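Glycoside Hydrolase (Bacteroides uniformis, PDB 5T99) is a family 2 glycoside hydrolase that probably removes galactose units during agarose breakdown, and binds the galactose-like inhibitor galacto-isofagomine in its active site. Local coordinates at residues G215-R220 against I274-D279; L419-K424 against F451-A456; V613-H618 against L688-Y693; H761-G766 against I791-E796. One frame throughout, in Å; residues are numbered along the deposited sequence.

Interaction 1: G215-R220 against I274-D279; sequences GKFNIR and IYDGKD
Y275, which buries the most surface here, lies against R220 and N218 of the neighbouring antiparallel strand. Its backbone is paired with that of N218: Y275 N reaches N218 O at 2.7 Å with an N-H...O angle of 158°, and N218 N returns a more bent bond to Y275 O at 2.9 Å. On the same face of the sheet the two CB atoms are 4.2 Å apart. R220 starts with CG anti to the backbone N (chi1 -170°) and bends at chi3, which brings its guanidinium up to the hydroxyl end of Y275, at a slant to the ring. There the hydroxyl sits over one guanidinium face, toward its rim, with NH1 3.2 Å from Y275 OH but badly angled for a hydrogen bond; the two planes are 29° apart. Y275 OH instead makes a weak hydrogen bond with E273. A leucine at R220 would probably leave Y275 OH without the neighbouring charge and E273 without its weak, long ion pair. On the other face I274 CD1 meets I219 CG1 at 3.8 Å, and I274 CG2 lies 4.2 Å from F217 CB. This is the pairing of adjacent strands, 215-224 and 268-276, in the domain that, in this family, has an immunoglobulin-like fold.

Interaction 2: L419-K424 against F451-A456; sequences LEQSDK and FNYYPA
The ring of Y453 carries the amide of Q421 over one face, with NE2 3.8 Å above the ring plane and toward the rim; the planes are 24° apart, an offset amide-on-ring stack. At the ring's edge, in plane, S422 CB touches CE2 at 3.7 Å. The edge of the F451 ring meets Q421 OE1. They come from the loop after strand 409-416 and from the end of strand 447-451 with the loop after it, on the active-site side of the TIM barrel: E417, next to N452, lines the galacto-isofagomine pocket, and the side chain of N452 is about 6 Å from the ligand.

Q421 binds the opposite loop with both ends of its amide. NE2 gives a hydrogen bond to N452 OD1 at 2.7 Å, the acceptor 4° out of the donor amide plane and the C=O...N angle 172°. OE1 takes the backbone N of Y453 at 3.0 Å, with the donor above the carbonyl plane rather than on a lone pair. An extended chain beyond CG delivers the amide this far, and NE2 has a second acceptor in I418 O, which helps fix its rotation. Replacing Q421 by an alanine would probably leave Y453 N and N452 OD1 without these partners and uncover one face of the tyrosine ring. A456 CB rests 3.4 Å from Q421 O, an oxygen whose hydrogen bond comes from N460 ND2.

Interaction 3: V613-H618 against L688-Y693; sequences VHILPH and LTVKAY
V613 and V690 meet tip to tip, CG2 against CG2 at 3.8 Å, in the apolar layer of a beta sandwich. The strands come from different sheets: their axes pass 7.7 Å apart at 149°, too far for backbone pairing. With CG1 at chi1 68° in V613 and 60° in V690, CG2 falls anti to the backbone N in both, which aims these methyls at each other. V613 also sets its CB 3.8 Å from A692 CB, the small alanine accepting the close approach of a branched carbon. Two residues on, I615 spans two neighbours: its CB lies 4.0 Å from V690 CG1, while its extended chain takes CD1 on to L688.

Further out, V631 lies beside V613 within the first sheet, and L640 touches both I615 and L688 from the second. A701, K703 and I705 of strand 699-706 extend the same packing on V613 and I615. The strands are positioned by backbone bonds to their own sheets, H614 to Y632 and L616 to Y630 on one side, T689 to F641 and V690 to K703 on the other. At the far end of the contact, I615 CD1 lies 3.9 Å from L688 CD2.

Interaction 4: H761-G766 against I791-E796; sequences HFRAVG and IVQSDE
H761 bends over the adjacent strand to reach D795: ND1 gives a hydrogen bond to D795 OD2 at 2.6 Å, with an N-H...O angle of 135°. The bond is short but not straight. The carboxylate oxygen is met on its syn side, tilted out of the carboxylate plane, and lies somewhat out of the imidazole plane too, although ring and carboxylate are only 16° apart. H761 CG sits between the backbone N and the carbonyl carbon (chi1 61°), a conformation that sets the ring beside Q793 with one face over Q793 O, 3.4 Å from the ring plane and toward the rim. That same oxygen accepts the backbone N of H761, and Q793 N bonds H761 O in return.

Q793 runs beside the imidazole, its CB 3.7 Å from H761 NE2. R763 also lies alongside Q793, its chain bent at chi2 so that CD comes near the glutamine side chain. R763 CB comes within 3.3 Å of I791 O, an oxygen gripped by two backbone donors, R763 N and A764 N. Two residues facing one define a classic beta bulge, which shifts the register by one between F762 and A764; A764 O takes I791 N at 2.6 Å.

V792 turns to the other side, toward M802 and I804 of the second sheet. With its other oxygen, OD1, D795 makes a salt bridge to K798; the short bond to the carboxylate would be expected to favour a protonated ND1 and perhaps a charged imidazole, while that salt bridge probably offsets part of the acid's charge and may weaken this effect.

In the fold
From the N terminus the four contacts come in series: each closes before the next opens, and none nest or cross. Interaction 1 closes a 53-residue, strand-rich connection within the domain ahead of the barrel. Interaction 2 spans 26 residues, mostly helix 427-441 and most of strand 447-451, and joins the loops that follow two adjacent barrel strands. Interaction 3 brackets 69 residues and ties the two sheets of the domain following the barrel. Interaction 4 closes 24 residues at the edge of a sheet in the C-terminal domain. The contacts are well separated: centres of 1 and 3 are about 67 Å apart, on opposite sides of the chain's centre, and those of 3 and 4, the closest two, about 35 Å.

Interaction 1: G215-R220 against I274-D279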
# COMPACT_ATOMS: atom_id res chain seq x y z
N GLY A 215 14.67 -23.50 -32.96
CA GLY A 215 14.75 -22.19 -33.60
C GLY A 215 15.79 -21.25 -33.01
O GLY A 215 16.22 -21.41 -31.86
N LYS A 216 16.22 -20.29 -33.85
CA LYS A 216 16.98 -19.13 -33.43
C LYS A 216 16.07 -17.92 -33.64
O LYS A 216 15.58 -17.70 -34.74
CB LYS A 216 18.27 -18.99 -34.24
CG LYS A 216 19.11 -17.76 -33.87
CD LYS A 216 20.63 -18.00 -33.91
CE LYS A 216 21.26 -17.68 -35.26
NZ LYS A 216 21.49 -16.22 -35.46
N PHE A 217 15.86 -17.14 -32.59
CA PHE A 217 14.87 -16.05 -32.60
C PHE A 217 15.53 -14.72 -32.31
O PHE A 217 16.41 -14.64 -31.44
CB PHE A 217 13.76 -16.34 -31.60
CG PHE A 217 13.18 -17.72 -31.73
CD1 PHE A 217 12.38 -18.05 -32.81
CD2 PHE A 217 13.45 -18.70 -30.79
CE1 PHE A 217 11.84 -19.32 -32.94
CE2 PHE A 217 12.92 -19.98 -30.92
CZ PHE A 217 12.11 -20.28 -31.99
N ASN A 218 15.13 -13.68 -33.04
CA ASN A 218 15.66 -12.34 -32.82
C ASN A 218 14.82 -11.58 -31.80
O ASN A 218 13.62 -11.79 -31.71
CB ASN A 218 15.76 -11.56 -34.14
CG ASN A 218 16.89 -12.05 -35.03
OD1 ASN A 218 17.90 -12.57 -34.56
ND2 ASN A 218 16.74 -11.87 -36.34
N ILE A 219 15.49 -10.72 -31.04
CA ILE A 219 14.86 -9.95 -29.99
C ILE A 219 15.17 -8.48 -30.25
O ILE A 219 16.32 -8.14 -30.44
CB ILE A 219 15.41 -10.32 -28.60
CG1 ILE A 219 15.19 -11.81 -28.31
CG2 ILE A 219 14.76 -9.48 -27.50
CD1 ILE A 219 16.11 -12.36 -27.23
N ARG A 220 14.13 -7.64 -30.24
CA ARG A 220 14.30 -6.20 -30.37
C ARG A 220 13.74 -5.48 -29.16
O ARG A 220 12.52 -5.42 -28.97
CB ARG A 220 13.61 -5.68 -31.62
CG ARG A 220 13.95 -4.24 -31.93
CD ARG A 220 13.06 -3.68 -33.02
NE ARG A 220 13.19 -4.44 -34.26
CZ ARG A 220 12.35 -4.37 -35.29
NH1 ARG A 220 11.29 -3.56 -35.26
NH2 ARG A 220 12.58 -5.12 -36.37
N ILE A 274 9.73 -10.29 -30.06
CA ILE A 274 10.38 -11.52 -30.49
C ILE A 274 10.08 -11.76 -31.97
O ILE A 274 8.94 -11.58 -32.40
CB ILE A 274 9.87 -12.72 -29.66
CG1 ILE A 274 10.03 -12.44 -28.16
CG2 ILE A 274 10.58 -14.01 -30.07
CD1 ILE A 274 11.45 -12.17 -27.72
N TYR A 275 11.10 -12.18 -32.73
CA TYR A 275 10.92 -12.49 -34.15
C TYR A 275 11.40 -13.88 -34.49
O TYR A 275 12.44 -14.32 -33.99
CB TYR A 275 11.63 -11.49 -35.07
CG TYR A 275 11.10 -10.10 -34.94
CD1 TYR A 275 10.09 -9.63 -35.78
CD2 TYR A 275 11.60 -9.23 -33.97
CE1 TYR A 275 9.60 -8.35 -35.66
CE2 TYR A 275 11.12 -7.96 -33.84
CZ TYR A 275 10.12 -7.51 -34.67
OH TYR A 275 9.66 -6.23 -34.50
N ASP A 276 10.63 -14.54 -35.36
CA ASP A 276 11.00 -15.80 -35.99
C ASP A 276 11.19 -15.47 -37.47
O ASP A 276 10.20 -15.34 -38.21
CB ASP A 276 9.90 -16.85 -35.78
CG ASP A 276 10.30 -18.25 -36.24
OD1 ASP A 276 11.44 -18.43 -36.73
OD2 ASP A 276 9.46 -19.17 -36.11
N GLY A 277 12.44 -15.31 -37.88
CA GLY A 277 12.76 -14.72 -39.17
C GLY A 277 12.14 -13.33 -39.31
O GLY A 277 12.27 -12.48 -38.42
N LYS A 278 11.44 -13.11 -40.42
CA LYS A 278 10.71 -11.84 -40.62
C LYS A 278 9.45 -11.64 -39.76
O LYS A 278 8.96 -10.52 -39.65
CB LYS A 278 10.35 -11.66 -42.09
CG LYS A 278 9.29 -12.62 -42.62
CD LYS A 278 9.28 -12.63 -44.14
CE LYS A 278 8.30 -13.66 -44.69
NZ LYS A 278 6.91 -13.39 -44.23
N ASP A 279 8.92 -12.70 -39.16
CA ASP A 279 7.62 -12.64 -38.50
C ASP A 279 7.74 -12.28 -37.02
O ASP A 279 8.48 -12.93 -36.30
CB ASP A 279 6.88 -13.99 -38.60
CG ASP A 279 6.75 -14.49 -40.03
OD1 ASP A 279 6.34 -13.70 -40.90
OD2 ASP A 279 7.05 -15.68 -40.28
O HOH W 1 14.91 -15.41 -36.18
O HOH W 2 14.11 -20.06 -36.17
O HOH W 3 14.46 -11.18 -37.47

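Interaction 2: L419-K424 against F451-A456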
# COMPACT_ATOMS: atom_id res chain seq x y z
N LEU A 419 8.75 -16.42 14.77
CA LEU A 419 9.02 -17.12 16.05
C LEU A 419 10.40 -17.81 16.10
O LEU A 419 10.95 -18.01 17.20
CB LEU A 419 7.89 -18.11 16.37
CG LEU A 419 6.68 -17.52 17.11
CD1 LEU A 419 6.24 -16.16 16.56
CD2 LEU A 419 5.52 -18.50 17.10
N GLU A 420 10.96 -18.11 14.93
CA GLU A 420 12.30 -18.68 14.80
C GLU A 420 13.40 -17.79 15.40
O GLU A 420 14.50 -18.29 15.67
CB GLU A 420 12.61 -19.02 13.32
CG GLU A 420 11.85 -20.23 12.75
CD GLU A 420 10.40 -19.95 12.33
OE1 GLU A 420 9.87 -18.83 12.54
OE2 GLU A 420 9.76 -20.88 11.78
N GLN A 421 13.13 -16.51 15.63
CA GLN A 421 14.03 -15.65 16.41
C GLN A 421 14.47 -16.27 17.75
O GLN A 421 15.62 -16.09 18.18
CB GLN A 421 13.37 -14.31 16.72
CG GLN A 421 13.19 -13.37 15.54
CD GLN A 421 12.31 -12.21 15.93
OE1 GLN A 421 12.80 -11.13 16.26
NE2 GLN A 421 11.01 -12.44 15.95
N SER A 422 13.55 -16.97 18.42
CA SER A 422 13.87 -17.64 19.69
C SER A 422 14.32 -19.13 19.62
O SER A 422 14.67 -19.67 20.65
CB SER A 422 12.73 -17.45 20.72
OG SER A 422 11.56 -18.15 20.33
N ASP A 423 14.28 -19.77 18.44
CA ASP A 423 14.94 -21.09 18.24
C ASP A 423 16.44 -20.85 18.19
O ASP A 423 17.01 -20.53 17.14
CB ASP A 423 14.45 -21.83 16.96
CG ASP A 423 15.05 -23.27 16.80
OD1 ASP A 423 15.99 -23.70 17.53
OD2 ASP A 423 14.58 -24.01 15.90
N LYS A 424 17.08 -21.01 19.34
CA LYS A 424 18.50 -20.69 19.50
C LYS A 424 19.44 -21.48 18.57
O LYS A 424 20.32 -20.89 17.94
CB LYS A 424 18.90 -20.85 20.97
CG LYS A 424 20.28 -20.32 21.30
CD LYS A 424 20.52 -20.33 22.81
CE LYS A 424 22.02 -20.29 23.13
NZ LYS A 424 22.30 -19.85 24.52
N PHE A 451 12.88 -7.65 13.11
CA PHE A 451 13.10 -8.38 14.37
C PHE A 451 12.49 -7.68 15.58
O PHE A 451 12.89 -6.57 15.93
CB PHE A 451 14.59 -8.58 14.62
CG PHE A 451 15.30 -9.33 13.52
CD1 PHE A 451 14.94 -10.63 13.21
CD2 PHE A 451 16.34 -8.73 12.81
CE1 PHE A 451 15.61 -11.32 12.20
CE2 PHE A 451 17.01 -9.41 11.80
CZ PHE A 451 16.64 -10.72 11.50
N ASN A 452 11.54 -8.35 16.24
CA ASN A 452 10.93 -7.83 17.48
C ASN A 452 11.52 -8.39 18.77
O ASN A 452 11.35 -7.77 19.82
CB ASN A 452 9.41 -8.01 17.50
CG ASN A 452 8.97 -9.46 17.43
OD1 ASN A 452 9.67 -10.32 16.89
ND2 ASN A 452 7.76 -9.73 17.93
N TYR A 453 12.20 -9.53 18.72
CA TYR A 453 12.84 -10.04 19.93
C TYR A 453 14.21 -9.35 20.02
O TYR A 453 14.82 -9.03 18.99
CB TYR A 453 12.97 -11.56 19.92
CG TYR A 453 11.68 -12.38 19.89
CD1 TYR A 453 10.43 -11.81 19.69
CD2 TYR A 453 11.74 -13.77 20.01
CE1 TYR A 453 9.27 -12.58 19.64
CE2 TYR A 453 10.59 -14.55 19.95
CZ TYR A 453 9.36 -13.95 19.77
OH TYR A 453 8.21 -14.70 19.71
N TYR A 454 14.65 -9.09 21.24
CA TYR A 454 15.99 -8.57 21.50
C TYR A 454 16.49 -9.06 22.87
O TYR A 454 15.78 -8.91 23.86
CB TYR A 454 16.01 -7.04 21.44
CG TYR A 454 17.40 -6.50 21.64
CD1 TYR A 454 18.25 -6.29 20.56
CD2 TYR A 454 17.89 -6.25 22.92
CE1 TYR A 454 19.55 -5.83 20.75
CE2 TYR A 454 19.18 -5.79 23.12
CZ TYR A 454 20.01 -5.58 22.03
OH TYR A 454 21.29 -5.11 22.25
N PRO A 455 17.71 -9.61 22.96
CA PRO A 455 18.71 -9.68 21.87
C PRO A 455 18.66 -10.95 20.99
O PRO A 455 19.52 -11.10 20.12
CB PRO A 455 20.04 -9.62 22.65
CG PRO A 455 19.73 -10.32 23.94
CD PRO A 455 18.31 -9.93 24.27
N ALA A 456 17.67 -11.83 21.18
CA ALA A 456 17.67 -13.19 20.59
C ALA A 456 18.24 -13.34 19.17
O ALA A 456 19.30 -13.92 19.02
CB ALA A 456 16.28 -13.82 20.69

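Interaction 3: V613-H618 against L688-Y693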
# COMPACT_ATOMS: atom_id res chain seq x y z
N VAL A 613 2.24 24.69 10.82
CA VAL A 613 1.92 24.77 12.22
C VAL A 613 0.56 24.11 12.35
O VAL A 613 -0.29 24.19 11.45
CB VAL A 613 1.94 26.24 12.71
CG1 VAL A 613 0.80 27.05 12.10
CG2 VAL A 613 1.89 26.31 14.23
N HIS A 614 0.37 23.39 13.45
CA HIS A 614 -0.89 22.71 13.73
C HIS A 614 -1.14 22.75 15.22
O HIS A 614 -0.19 22.65 16.02
CB HIS A 614 -0.84 21.27 13.21
CG HIS A 614 -1.99 20.42 13.64
ND1 HIS A 614 -3.16 20.32 12.92
CD2 HIS A 614 -2.13 19.60 14.71
CE1 HIS A 614 -3.98 19.48 13.53
NE2 HIS A 614 -3.38 19.03 14.62
N ILE A 615 -2.41 22.89 15.58
CA ILE A 615 -2.81 23.12 16.96
C ILE A 615 -3.84 22.05 17.35
O ILE A 615 -4.62 21.58 16.51
CB ILE A 615 -3.33 24.57 17.17
CG1 ILE A 615 -3.69 24.81 18.63
CG2 ILE A 615 -4.53 24.86 16.28
CD1 ILE A 615 -3.85 26.27 18.98
N LEU A 616 -3.77 21.65 18.62
CA LEU A 616 -4.75 20.75 19.21
C LEU A 616 -4.86 21.07 20.71
O LEU A 616 -3.89 21.57 21.30
CB LEU A 616 -4.40 19.27 18.92
CG LEU A 616 -3.10 18.49 19.21
CD1 LEU A 616 -1.84 19.20 18.75
CD2 LEU A 616 -2.99 18.06 20.66
N PRO A 617 -6.01 20.82 21.35
CA PRO A 617 -7.19 20.15 20.77
C PRO A 617 -8.12 21.13 20.06
O PRO A 617 -7.67 22.19 19.66
CB PRO A 617 -7.86 19.54 22.01
CG PRO A 617 -7.51 20.48 23.10
CD PRO A 617 -6.12 20.94 22.81
N HIS A 618 -9.38 20.74 19.86
CA HIS A 618 -10.47 21.68 19.55
C HIS A 618 -10.69 22.69 20.70
O HIS A 618 -10.10 22.56 21.78
CB HIS A 618 -11.79 20.94 19.20
CG HIS A 618 -12.38 20.13 20.32
ND1 HIS A 618 -12.69 18.79 20.18
CD2 HIS A 618 -12.74 20.45 21.59
CE1 HIS A 618 -13.20 18.33 21.30
NE2 HIS A 618 -13.25 19.31 22.18
N LEU A 688 -8.82 30.72 19.34
CA LEU A 688 -7.46 30.43 19.75
C LEU A 688 -6.57 30.38 18.49
O LEU A 688 -6.76 29.52 17.62
CB LEU A 688 -7.45 29.09 20.48
CG LEU A 688 -6.17 28.61 21.16
CD1 LEU A 688 -5.73 29.61 22.21
CD2 LEU A 688 -6.40 27.24 21.78
N THR A 689 -5.62 31.31 18.40
CA THR A 689 -4.79 31.45 17.20
C THR A 689 -3.31 31.18 17.51
O THR A 689 -2.78 31.68 18.50
CB THR A 689 -4.97 32.85 16.58
OG1 THR A 689 -6.34 33.02 16.19
CG2 THR A 689 -4.08 33.03 15.36
N VAL A 690 -2.66 30.40 16.66
CA VAL A 690 -1.24 30.09 16.80
C VAL A 690 -0.48 30.70 15.62
O VAL A 690 -0.92 30.59 14.48
CB VAL A 690 -0.93 28.57 16.91
CG1 VAL A 690 -1.41 27.77 15.70
CG2 VAL A 690 0.56 28.36 17.14
N LYS A 691 0.64 31.34 15.93
CA LYS A 691 1.49 31.95 14.93
C LYS A 691 2.88 31.34 15.04
O LYS A 691 3.47 31.35 16.12
CB LYS A 691 1.55 33.45 15.15
CG LYS A 691 0.24 34.15 14.84
CD LYS A 691 0.35 35.66 14.94
CE LYS A 691 -1.02 36.30 14.87
NZ LYS A 691 -0.94 37.77 15.00
N ALA A 692 3.39 30.83 13.92
CA ALA A 692 4.71 30.23 13.84
C ALA A 692 5.68 31.19 13.16
O ALA A 692 5.36 31.74 12.10
CB ALA A 692 4.65 28.91 13.07
N TYR A 693 6.86 31.36 13.77
CA TYR A 693 7.88 32.28 13.28
C TYR A 693 9.22 31.57 13.08
O TYR A 693 9.52 30.59 13.75
CB TYR A 693 8.10 33.43 14.27
CG TYR A 693 6.86 34.17 14.71
CD1 TYR A 693 6.38 35.26 13.98
CD2 TYR A 693 6.18 33.82 15.87
CE1 TYR A 693 5.25 35.96 14.38
CE2 TYR A 693 5.05 34.51 16.28
CZ TYR A 693 4.59 35.58 15.53
OH TYR A 693 3.46 36.27 15.93

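Interaction 4: H761-G766 against I791-E796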
# COMPACT_ATOMS: atom_id res chain seq x y z
N HIS A 761 -22.21 6.68 -9.59
CA HIS A 761 -22.97 6.03 -8.54
C HIS A 761 -22.30 6.07 -7.18
O HIS A 761 -21.09 6.29 -7.06
CB HIS A 761 -23.25 4.58 -8.92
CG HIS A 761 -22.01 3.75 -9.11
ND1 HIS A 761 -21.35 3.67 -10.32
CD2 HIS A 761 -21.32 2.99 -8.25
CE1 HIS A 761 -20.30 2.87 -10.19
NE2 HIS A 761 -20.26 2.45 -8.93
N PHE A 762 -23.11 5.84 -6.16
CA PHE A 762 -22.62 5.66 -4.80
C PHE A 762 -21.68 4.45 -4.76
O PHE A 762 -22.02 3.39 -5.29
CB PHE A 762 -23.78 5.43 -3.83
CG PHE A 762 -23.32 5.07 -2.46
CD1 PHE A 762 -22.80 6.05 -1.63
CD2 PHE A 762 -23.31 3.75 -2.03
CE1 PHE A 762 -22.32 5.73 -0.37
CE2 PHE A 762 -22.83 3.42 -0.78
CZ PHE A 762 -22.34 4.41 0.06
N ARG A 763 -20.51 4.61 -4.13
CA ARG A 763 -19.58 3.48 -3.96
C ARG A 763 -19.38 3.07 -2.52
O ARG A 763 -19.53 1.89 -2.19
CB ARG A 763 -18.22 3.77 -4.61
CG ARG A 763 -17.21 2.62 -4.55
CD ARG A 763 -17.76 1.29 -5.05
NE ARG A 763 -16.79 0.22 -4.84
CZ ARG A 763 -16.55 -0.38 -3.67
NH1 ARG A 763 -17.22 -0.04 -2.56
NH2 ARG A 763 -15.63 -1.34 -3.59
N ALA A 764 -19.01 4.02 -1.66
CA ALA A 764 -18.80 3.71 -0.24
C ALA A 764 -18.79 4.93 0.67
O ALA A 764 -18.71 6.06 0.21
CB ALA A 764 -17.50 2.92 -0.07
N VAL A 765 -18.86 4.66 1.98
CA VAL A 765 -18.75 5.68 3.02
C VAL A 765 -17.85 5.25 4.16
O VAL A 765 -17.68 4.06 4.40
CB VAL A 765 -20.12 6.03 3.63
CG1 VAL A 765 -20.92 6.95 2.71
CG2 VAL A 765 -20.91 4.76 3.96
N GLY A 766 -17.29 6.22 4.88
CA GLY A 766 -16.50 5.94 6.07
C GLY A 766 -16.48 7.13 7.01
O GLY A 766 -16.96 8.21 6.66
N ILE A 791 -17.72 8.27 -0.85
CA ILE A 791 -16.91 7.85 -1.99
C ILE A 791 -17.84 7.56 -3.17
O ILE A 791 -18.69 6.69 -3.08
CB ILE A 791 -16.03 6.61 -1.66
CG1 ILE A 791 -15.16 6.90 -0.42
CG2 ILE A 791 -15.12 6.27 -2.84
CD1 ILE A 791 -14.47 5.68 0.17
N VAL A 792 -17.67 8.29 -4.26
CA VAL A 792 -18.42 8.00 -5.48
C VAL A 792 -17.49 7.48 -6.56
O VAL A 792 -16.29 7.62 -6.46
CB VAL A 792 -19.27 9.21 -5.97
CG1 VAL A 792 -20.25 9.63 -4.88
CG2 VAL A 792 -18.41 10.39 -6.43
N GLN A 793 -18.08 6.86 -7.58
CA GLN A 793 -17.36 6.17 -8.64
C GLN A 793 -18.03 6.41 -9.99
O GLN A 793 -19.25 6.40 -10.07
CB GLN A 793 -17.34 4.68 -8.37
CG GLN A 793 -16.44 3.88 -9.30
CD GLN A 793 -16.20 2.47 -8.79
OE1 GLN A 793 -15.06 2.09 -8.48
NE2 GLN A 793 -17.26 1.69 -8.70
N SER A 794 -17.23 6.59 -11.04
CA SER A 794 -17.78 6.73 -12.39
C SER A 794 -18.44 5.43 -12.87
O SER A 794 -18.23 4.36 -12.30
CB SER A 794 -16.68 7.16 -13.38
OG SER A 794 -15.64 6.20 -13.45
N ASP A 795 -19.29 5.56 -13.89
CA ASP A 795 -19.79 4.42 -14.66
C ASP A 795 -18.97 4.36 -15.95
O ASP A 795 -18.65 5.40 -16.54
CB ASP A 795 -21.27 4.58 -15.02
CG ASP A 795 -22.20 4.35 -13.84
OD1 ASP A 795 -23.33 4.88 -13.89
OD2 ASP A 795 -21.82 3.64 -12.89
N GLU A 796 -18.65 3.13 -16.37
CA GLU A 796 -17.77 2.92 -17.51
C GLU A 796 -18.36 3.55 -18.78
O GLU A 796 -19.51 3.28 -19.13
CB GLU A 796 -17.54 1.42 -17.72
CG GLU A 796 -16.52 1.08 -18.81
CD GLU A 796 -16.27 -0.40 -18.95
OE1 GLU A 796 -16.97 -1.21 -18.30
OE2 GLU A 796 -15.37 -0.77 -19.73